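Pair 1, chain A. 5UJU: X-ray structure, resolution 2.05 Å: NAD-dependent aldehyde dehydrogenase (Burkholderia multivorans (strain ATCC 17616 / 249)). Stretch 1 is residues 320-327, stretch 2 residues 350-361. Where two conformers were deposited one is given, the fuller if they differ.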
# COMPACT_ATOMS: atom_id res chain seq x y z
N GLY A 320 14.15 8.17 -14.70
CA GLY A 320 15.16 8.55 -13.73
C GLY A 320 16.49 8.71 -14.43
O GLY A 320 16.60 8.56 -15.64
N VAL A 321 17.51 9.00 -13.63
CA VAL A 321 18.87 9.25 -14.10
C VAL A 321 19.74 8.12 -13.56
O VAL A 321 20.06 8.09 -12.37
CB VAL A 321 19.40 10.61 -13.66
CG1 VAL A 321 20.87 10.80 -14.11
CG2 VAL A 321 18.51 11.72 -14.22
N ASN A 322 20.09 7.17 -14.42
CA ASN A 322 20.96 6.06 -14.02
C ASN A 322 22.42 6.47 -14.15
O ASN A 322 22.82 7.10 -15.14
CB ASN A 322 20.67 4.82 -14.86
CG ASN A 322 19.23 4.33 -14.67
OD1 ASN A 322 18.70 4.35 -13.57
ND2 ASN A 322 18.60 3.91 -15.76
N GLN A 323 23.21 6.10 -13.15
CA GLN A 323 24.51 6.72 -12.92
C GLN A 323 25.57 5.65 -12.66
O GLN A 323 25.28 4.59 -12.10
CB GLN A 323 24.44 7.67 -11.72
CG GLN A 323 23.64 8.93 -11.99
CD GLN A 323 23.34 9.71 -10.72
OE1 GLN A 323 22.77 9.18 -9.76
NE2 GLN A 323 23.73 10.97 -10.70
N ILE A 324 26.80 5.94 -13.10
CA ILE A 324 27.97 5.13 -12.78
C ILE A 324 29.01 6.03 -12.12
O ILE A 324 29.31 7.11 -12.64
CB ILE A 324 28.58 4.47 -14.03
CG1 ILE A 324 27.58 3.57 -14.76
CG2 ILE A 324 29.79 3.63 -13.65
CD1 ILE A 324 28.17 2.95 -16.02
N VAL A 325 29.55 5.59 -10.99
CA VAL A 325 30.64 6.28 -10.30
C VAL A 325 31.90 5.46 -10.49
O VAL A 325 31.96 4.30 -10.04
CB VAL A 325 30.33 6.50 -8.81
CG1 VAL A 325 31.58 7.03 -8.10
CG2 VAL A 325 29.16 7.48 -8.62
N ILE A 326 32.90 6.03 -11.16
CA ILE A 326 34.17 5.35 -11.39
C ILE A 326 35.22 5.97 -10.47
O ILE A 326 35.59 7.14 -10.63
CB ILE A 326 34.62 5.41 -12.86
CG1 ILE A 326 33.57 4.76 -13.77
CG2 ILE A 326 35.95 4.70 -12.99
CD1 ILE A 326 33.98 4.65 -15.23
N ASP A 327 35.69 5.18 -9.52
CA ASP A 327 36.70 5.60 -8.57
C ASP A 327 38.05 4.94 -8.81
O ASP A 327 39.09 5.61 -8.73
CB ASP A 327 36.26 5.27 -7.13
CG ASP A 327 37.38 5.48 -6.13
OD1 ASP A 327 37.67 6.65 -5.81
OD2 ASP A 327 38.00 4.48 -5.68
N MET A 350 16.82 0.76 -22.51
CA MET A 350 16.37 0.06 -21.32
C MET A 350 16.23 1.07 -20.19
O MET A 350 17.03 2.00 -20.08
CB MET A 350 17.34 -1.05 -20.93
CG MET A 350 17.63 -1.96 -22.07
SD MET A 350 18.79 -3.23 -21.62
CE MET A 350 17.75 -4.25 -20.55
N CYS A 351 15.18 0.90 -19.37
CA CYS A 351 14.98 1.82 -18.26
C CYS A 351 16.11 1.73 -17.23
O CYS A 351 16.25 2.63 -16.40
CB CYS A 351 13.63 1.55 -17.59
SG CYS A 351 13.41 -0.14 -17.03
N THR A 352 16.91 0.66 -17.27
CA THR A 352 18.00 0.45 -16.33
C THR A 352 19.37 0.83 -16.89
O THR A 352 20.37 0.66 -16.20
CB THR A 352 18.03 -1.02 -15.93
OG1 THR A 352 18.03 -1.79 -17.12
CG2 THR A 352 16.80 -1.39 -15.09
N ALA A 353 19.43 1.32 -18.13
CA ALA A 353 20.70 1.60 -18.78
C ALA A 353 21.37 2.84 -18.19
O ALA A 353 20.69 3.82 -17.89
CB ALA A 353 20.49 1.81 -20.27
N PRO A 354 22.69 2.84 -18.05
CA PRO A 354 23.37 4.01 -17.47
C PRO A 354 23.36 5.20 -18.42
O PRO A 354 23.48 5.06 -19.64
CB PRO A 354 24.80 3.51 -17.23
CG PRO A 354 25.01 2.44 -18.27
CD PRO A 354 23.64 1.77 -18.43
N GLN A 355 23.26 6.39 -17.85
CA GLN A 355 23.40 7.62 -18.62
C GLN A 355 24.60 8.45 -18.21
O GLN A 355 25.34 8.94 -19.08
CB GLN A 355 22.12 8.47 -18.51
CG GLN A 355 22.23 9.79 -19.25
CD GLN A 355 21.02 10.68 -19.05
OE1 GLN A 355 19.97 10.47 -19.65
NE2 GLN A 355 21.15 11.69 -18.20
N ASN A 356 24.82 8.64 -16.91
CA ASN A 356 25.86 9.52 -16.39
C ASN A 356 27.00 8.69 -15.82
O ASN A 356 26.78 7.79 -15.01
CB ASN A 356 25.29 10.46 -15.33
CG ASN A 356 24.23 11.41 -15.88
OD1 ASN A 356 23.94 11.43 -17.08
ND2 ASN A 356 23.66 12.21 -15.00
N ILE A 357 28.22 9.00 -16.25
CA ILE A 357 29.42 8.27 -15.83
C ILE A 357 30.38 9.28 -15.21
O ILE A 357 30.98 10.09 -15.93
CB ILE A 357 30.06 7.52 -17.01
CG1 ILE A 357 29.02 6.58 -17.64
CG2 ILE A 357 31.28 6.73 -16.55
CD1 ILE A 357 29.48 5.91 -18.93
N TYR A 358 30.50 9.26 -13.88
CA TYR A 358 31.31 10.25 -13.16
C TYR A 358 32.73 9.72 -12.98
O TYR A 358 32.93 8.61 -12.48
CB TYR A 358 30.69 10.58 -11.80
CG TYR A 358 29.27 11.09 -11.88
CD1 TYR A 358 28.99 12.37 -12.35
CD2 TYR A 358 28.21 10.28 -11.49
CE1 TYR A 358 27.67 12.82 -12.42
CE2 TYR A 358 26.91 10.73 -11.55
CZ TYR A 358 26.64 11.99 -12.02
OH TYR A 358 25.33 12.41 -12.08
N VAL A 359 33.71 10.53 -13.37
CA VAL A 359 35.13 10.19 -13.28
C VAL A 359 35.88 11.39 -12.70
O VAL A 359 35.62 12.53 -13.13
CB VAL A 359 35.69 9.79 -14.65
CG1 VAL A 359 37.15 9.31 -14.55
CG2 VAL A 359 34.80 8.72 -15.35
N PRO A 360 36.77 11.22 -11.72
CA PRO A 360 37.52 12.38 -11.21
C PRO A 360 38.33 13.01 -12.33
O PRO A 360 38.95 12.31 -13.14
CB PRO A 360 38.41 11.78 -10.12
CG PRO A 360 37.70 10.46 -9.75
CD PRO A 360 37.15 9.97 -11.03
N ARG A 361 38.30 14.34 -12.39
CA ARG A 361 39.06 15.04 -13.41
C ARG A 361 40.55 14.71 -13.35
O ARG A 361 41.25 14.85 -14.36
CB ARG A 361 38.87 16.56 -13.28
CG ARG A 361 39.54 17.17 -12.07
CD ARG A 361 39.19 18.65 -11.92
NE ARG A 361 37.75 18.84 -11.73
CZ ARG A 361 36.91 19.20 -12.70
NH1 ARG A 361 37.37 19.43 -13.92
NH2 ARG A 361 35.62 19.34 -12.44

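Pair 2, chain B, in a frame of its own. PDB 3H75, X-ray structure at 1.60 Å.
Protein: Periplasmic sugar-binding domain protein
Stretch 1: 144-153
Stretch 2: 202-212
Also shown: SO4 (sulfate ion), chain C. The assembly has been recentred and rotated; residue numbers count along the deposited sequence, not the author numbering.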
# COMPACT_ATOMS: atom_id res chain seq x y z
N HIS B 144 24.56 17.13 18.34
CA HIS B 144 24.66 16.48 17.04
C HIS B 144 23.27 16.27 16.46
O HIS B 144 22.35 15.86 17.17
CB HIS B 144 25.33 15.11 17.17
CG HIS B 144 26.62 15.15 17.94
ND1 HIS B 144 26.74 15.78 19.15
CD2 HIS B 144 27.82 14.58 17.68
CE1 HIS B 144 27.97 15.61 19.61
NE2 HIS B 144 28.64 14.88 18.74
N GLY B 145 23.12 16.56 15.18
CA GLY B 145 21.84 16.35 14.55
C GLY B 145 21.83 14.95 13.98
O GLY B 145 22.85 14.28 13.95
N ILE B 146 20.66 14.50 13.55
CA ILE B 146 20.51 13.18 12.95
C ILE B 146 20.04 13.49 11.53
O ILE B 146 18.87 13.81 11.32
CB ILE B 146 19.44 12.33 13.67
CG1 ILE B 146 19.90 12.02 15.10
CG2 ILE B 146 19.19 11.04 12.90
CD1 ILE B 146 18.86 11.28 15.94
N GLU B 147 20.94 13.41 10.57
CA GLU B 147 20.58 13.73 9.19
C GLU B 147 19.81 12.61 8.51
O GLU B 147 20.16 11.43 8.60
CB GLU B 147 21.83 14.14 8.41
CG GLU B 147 22.45 15.39 9.05
CD GLU B 147 23.35 16.18 8.14
OE1 GLU B 147 23.47 15.83 6.95
OE2 GLU B 147 23.94 17.17 8.62
N LEU B 148 18.76 13.03 7.82
CA LEU B 148 17.83 12.14 7.14
C LEU B 148 17.58 12.47 5.67
O LEU B 148 17.54 13.64 5.29
CB LEU B 148 16.49 12.21 7.87
CG LEU B 148 15.23 11.66 7.19
CD1 LEU B 148 15.17 10.15 7.33
CD2 LEU B 148 14.00 12.30 7.84
N LEU B 149 17.41 11.43 4.87
CA LEU B 149 17.07 11.58 3.46
C LEU B 149 15.73 10.88 3.32
O LEU B 149 15.50 9.85 3.97
CB LEU B 149 18.09 10.89 2.54
CG LEU B 149 19.48 11.54 2.45
CD1 LEU B 149 20.38 10.69 1.56
CD2 LEU B 149 19.36 12.95 1.88
N ALA B 150 14.84 11.43 2.51
CA ALA B 150 13.53 10.80 2.31
C ALA B 150 13.23 10.61 0.84
O ALA B 150 13.44 11.51 0.03
CB ALA B 150 12.44 11.63 2.97
N PHE B 151 12.74 9.43 0.50
CA PHE B 151 12.38 9.10 -0.87
C PHE B 151 10.89 8.82 -0.89
O PHE B 151 10.43 7.84 -0.30
CB PHE B 151 13.15 7.86 -1.34
CG PHE B 151 14.61 8.10 -1.53
CD1 PHE B 151 15.12 8.46 -2.77
CD2 PHE B 151 15.49 8.01 -0.45
CE1 PHE B 151 16.46 8.74 -2.94
CE2 PHE B 151 16.85 8.29 -0.61
CZ PHE B 151 17.33 8.65 -1.86
N SER B 152 10.12 9.68 -1.54
CA SER B 152 8.68 9.49 -1.60
C SER B 152 8.31 8.90 -2.95
O SER B 152 9.17 8.74 -3.81
CB SER B 152 7.96 10.82 -1.37
OG SER B 152 6.58 10.60 -1.17
N GLY B 153 7.03 8.57 -3.14
CA GLY B 153 6.59 7.98 -4.39
C GLY B 153 6.18 9.01 -5.42
O GLY B 153 6.88 10.00 -5.64
N ARG B 202 26.51 13.84 -1.30
CA ARG B 202 26.33 15.23 -0.90
C ARG B 202 26.10 15.37 0.61
O ARG B 202 26.54 16.35 1.22
CB ARG B 202 25.14 15.83 -1.64
CG ARG B 202 24.70 17.20 -1.14
CD ARG B 202 25.74 18.28 -1.44
NE ARG B 202 25.33 19.58 -0.93
CZ ARG B 202 25.40 19.94 0.35
NH1 ARG B 202 25.86 19.09 1.26
NH2 ARG B 202 25.00 21.15 0.72
N TYR B 203 25.40 14.41 1.19
CA TYR B 203 25.09 14.43 2.62
C TYR B 203 25.64 13.18 3.30
O TYR B 203 24.89 12.29 3.69
CB TYR B 203 23.57 14.50 2.82
CG TYR B 203 22.92 15.68 2.13
CD1 TYR B 203 23.13 16.98 2.59
CD2 TYR B 203 22.10 15.50 1.02
CE1 TYR B 203 22.54 18.07 1.97
CE2 TYR B 203 21.50 16.59 0.38
CZ TYR B 203 21.72 17.87 0.87
OH TYR B 203 21.14 18.95 0.24
N PRO B 204 26.96 13.11 3.47
CA PRO B 204 27.60 11.95 4.10
C PRO B 204 27.24 11.73 5.58
O PRO B 204 27.44 10.64 6.10
CB PRO B 204 29.09 12.22 3.90
CG PRO B 204 29.15 13.72 3.92
CD PRO B 204 27.97 14.11 3.07
N LYS B 205 26.71 12.75 6.24
CA LYS B 205 26.34 12.61 7.64
C LYS B 205 25.00 11.89 7.79
O LYS B 205 24.59 11.53 8.89
CB LYS B 205 26.26 13.98 8.32
CG LYS B 205 27.53 14.80 8.15
CD LYS B 205 27.50 16.09 8.96
CE LYS B 205 27.66 15.80 10.44
NZ LYS B 205 27.86 17.05 11.23
N THR B 206 24.34 11.66 6.66
CA THR B 206 23.05 10.97 6.69
C THR B 206 23.17 9.65 7.44
O THR B 206 24.07 8.85 7.18
CB THR B 206 22.53 10.67 5.25
OG1 THR B 206 22.31 11.90 4.56
CG2 THR B 206 21.21 9.88 5.31
N GLN B 207 22.26 9.42 8.39
CA GLN B 207 22.25 8.18 9.16
C GLN B 207 20.94 7.45 8.96
O GLN B 207 20.84 6.26 9.26
CB GLN B 207 22.43 8.45 10.65
CG GLN B 207 23.74 9.10 11.02
CD GLN B 207 23.89 9.24 12.51
OE1 GLN B 207 24.25 8.29 13.20
NE2 GLN B 207 23.60 10.43 13.02
N LEU B 208 19.92 8.16 8.47
CA LEU B 208 18.61 7.56 8.27
C LEU B 208 18.07 7.81 6.87
O LEU B 208 18.20 8.91 6.33
CB LEU B 208 17.60 8.11 9.27
CG LEU B 208 17.87 7.95 10.76
CD1 LEU B 208 16.77 8.68 11.54
CD2 LEU B 208 17.94 6.48 11.14
N VAL B 209 17.45 6.79 6.28
CA VAL B 209 16.84 6.92 4.96
C VAL B 209 15.42 6.35 5.03
O VAL B 209 15.22 5.15 5.19
CB VAL B 209 17.63 6.16 3.87
CG1 VAL B 209 16.95 6.32 2.52
CG2 VAL B 209 19.06 6.69 3.80
N TRP B 210 14.45 7.25 4.95
CA TRP B 210 13.03 6.91 4.98
C TRP B 210 12.59 6.77 3.52
O TRP B 210 12.85 7.66 2.71
CB TRP B 210 12.27 8.06 5.64
CG TRP B 210 10.77 7.94 5.77
CD1 TRP B 210 10.07 7.60 6.89
CD2 TRP B 210 9.78 8.31 4.78
NE1 TRP B 210 8.72 7.73 6.67
CE2 TRP B 210 8.51 8.17 5.39
CE3 TRP B 210 9.85 8.74 3.45
CZ2 TRP B 210 7.32 8.45 4.71
CZ3 TRP B 210 8.66 9.03 2.77
CH2 TRP B 210 7.42 8.88 3.41
N SER B 211 11.94 5.65 3.18
CA SER B 211 11.44 5.44 1.82
C SER B 211 9.97 5.06 1.85
O SER B 211 9.55 4.23 2.66
CB SER B 211 12.23 4.33 1.11
OG SER B 211 13.55 4.75 0.82
N ALA B 212 9.18 5.67 0.96
CA ALA B 212 7.75 5.39 0.91
C ALA B 212 7.42 4.00 0.38
O ALA B 212 6.28 3.58 0.43
CB ALA B 212 7.04 6.46 0.10
S SO4 C . 25.84 21.04 4.62
O1 SO4 C . 25.47 20.75 6.03
O2 SO4 C . 25.99 19.75 3.90
O3 SO4 C . 24.78 21.85 3.99
O4 SO4 C . 27.11 21.78 4.60
O HOH W 1 23.54 12.55 11.16
O HOH W 2 24.93 12.08 14.74
O HOH W 3 25.78 15.41 5.45
O HOH W 4 24.53 17.36 11.50

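Pair 1 and pair 2 share one arrangement: two neighbouring parallel strands. Each second strand follows a type I turn, Met A350 to Ala A353 in pair 1 and Tyr B203 to Thr B206 in pair 2, the two turns being offset by one position. The strand directions differ by 16° in pair 1 and 14° in pair 2. Fourteen central residues superpose with an RMSD of 0.5 Å.

The central backbone ladder is the same. In pair 1, Ile A324 N donates to Asn A356 O (2.7 Å), and Tyr A358 N donates to Ile A324 O (2.8 Å). In pair 2, Leu B149 N donates to Leu B208 O (3.0 Å), and Trp B210 N donates to Leu B149 O (3.0 Å). Ile A324 matches Leu B149, and Tyr A358 matches Trp B210. One rung further, Ile A326 N bonds Tyr A358 O (2.9 Å) and Phe B151 N bonds Trp B210 O (2.8 Å). The far end differs. Ala B212 N donates to Phe B151 O (2.8 Å), but its match, Pro A360, has no N-H to give; there Pro A360 CD lies 3.3 Å from Ile A326 O.

The strand entry is also shared. One carbonyl takes two successive amides. Asn A322 O accepts from Gln A355 N (2.8 Å) and Asn A356 N (3.1 Å). Its match, Glu B147 O, accepts from Gln B207 N (2.9 Å) and Leu B208 N (3.3 Å).

The side chains of Asn A322 and Glu B147 both start toward the other stretch, but they meet it differently. Asn A322 reaches the turn directly: its ND2 donates to Cys A351 O (2.8 Å) and to Ala A353 O (3.0 Å). The Glu B147 carboxylate works through water. Water 3 donates to Glu B147 OE1 (2.8 Å) and accepts from Lys B205 N (2.9 Å). Water 1 links the backbone, Glu B147 N (2.8 Å) to Lys B205 O (2.7 Å).

On the face of Ile A324 and Ile A357, packing is aliphatic. Ile A324 CD1 lies 3.6 Å from Pro A354 CB, and Ile A326 CD1 lies 3.7 Å from Ile A357 CG2. The matching face in pair 2 carries Leu B149 and Val B209. Here Leu B149 CD2 meets Tyr B203 CD2 at 3.8 Å. Phe B151, at the position of Ile A326, puts CE2 3.7 Å from Val B209 CG1, which sits at the edge of its ring.

The other face differs most. Gln A323 and Asn A356 are polar; their matches, Leu B148 and Leu B208, are apolar, with Leu B148 CD1 3.7 Å from Leu B208 CB. The aromatic rings also diverge. Tyr A358 has chi1 m and Trp B210 has chi1 t, and their side-chain centres fall 4.8 Å apart. Val A325 CG2 packs 4.1 Å from Tyr A358 CD2, whereas the smaller Ala B150 places CB 3.9 Å from Trp B210 CE3.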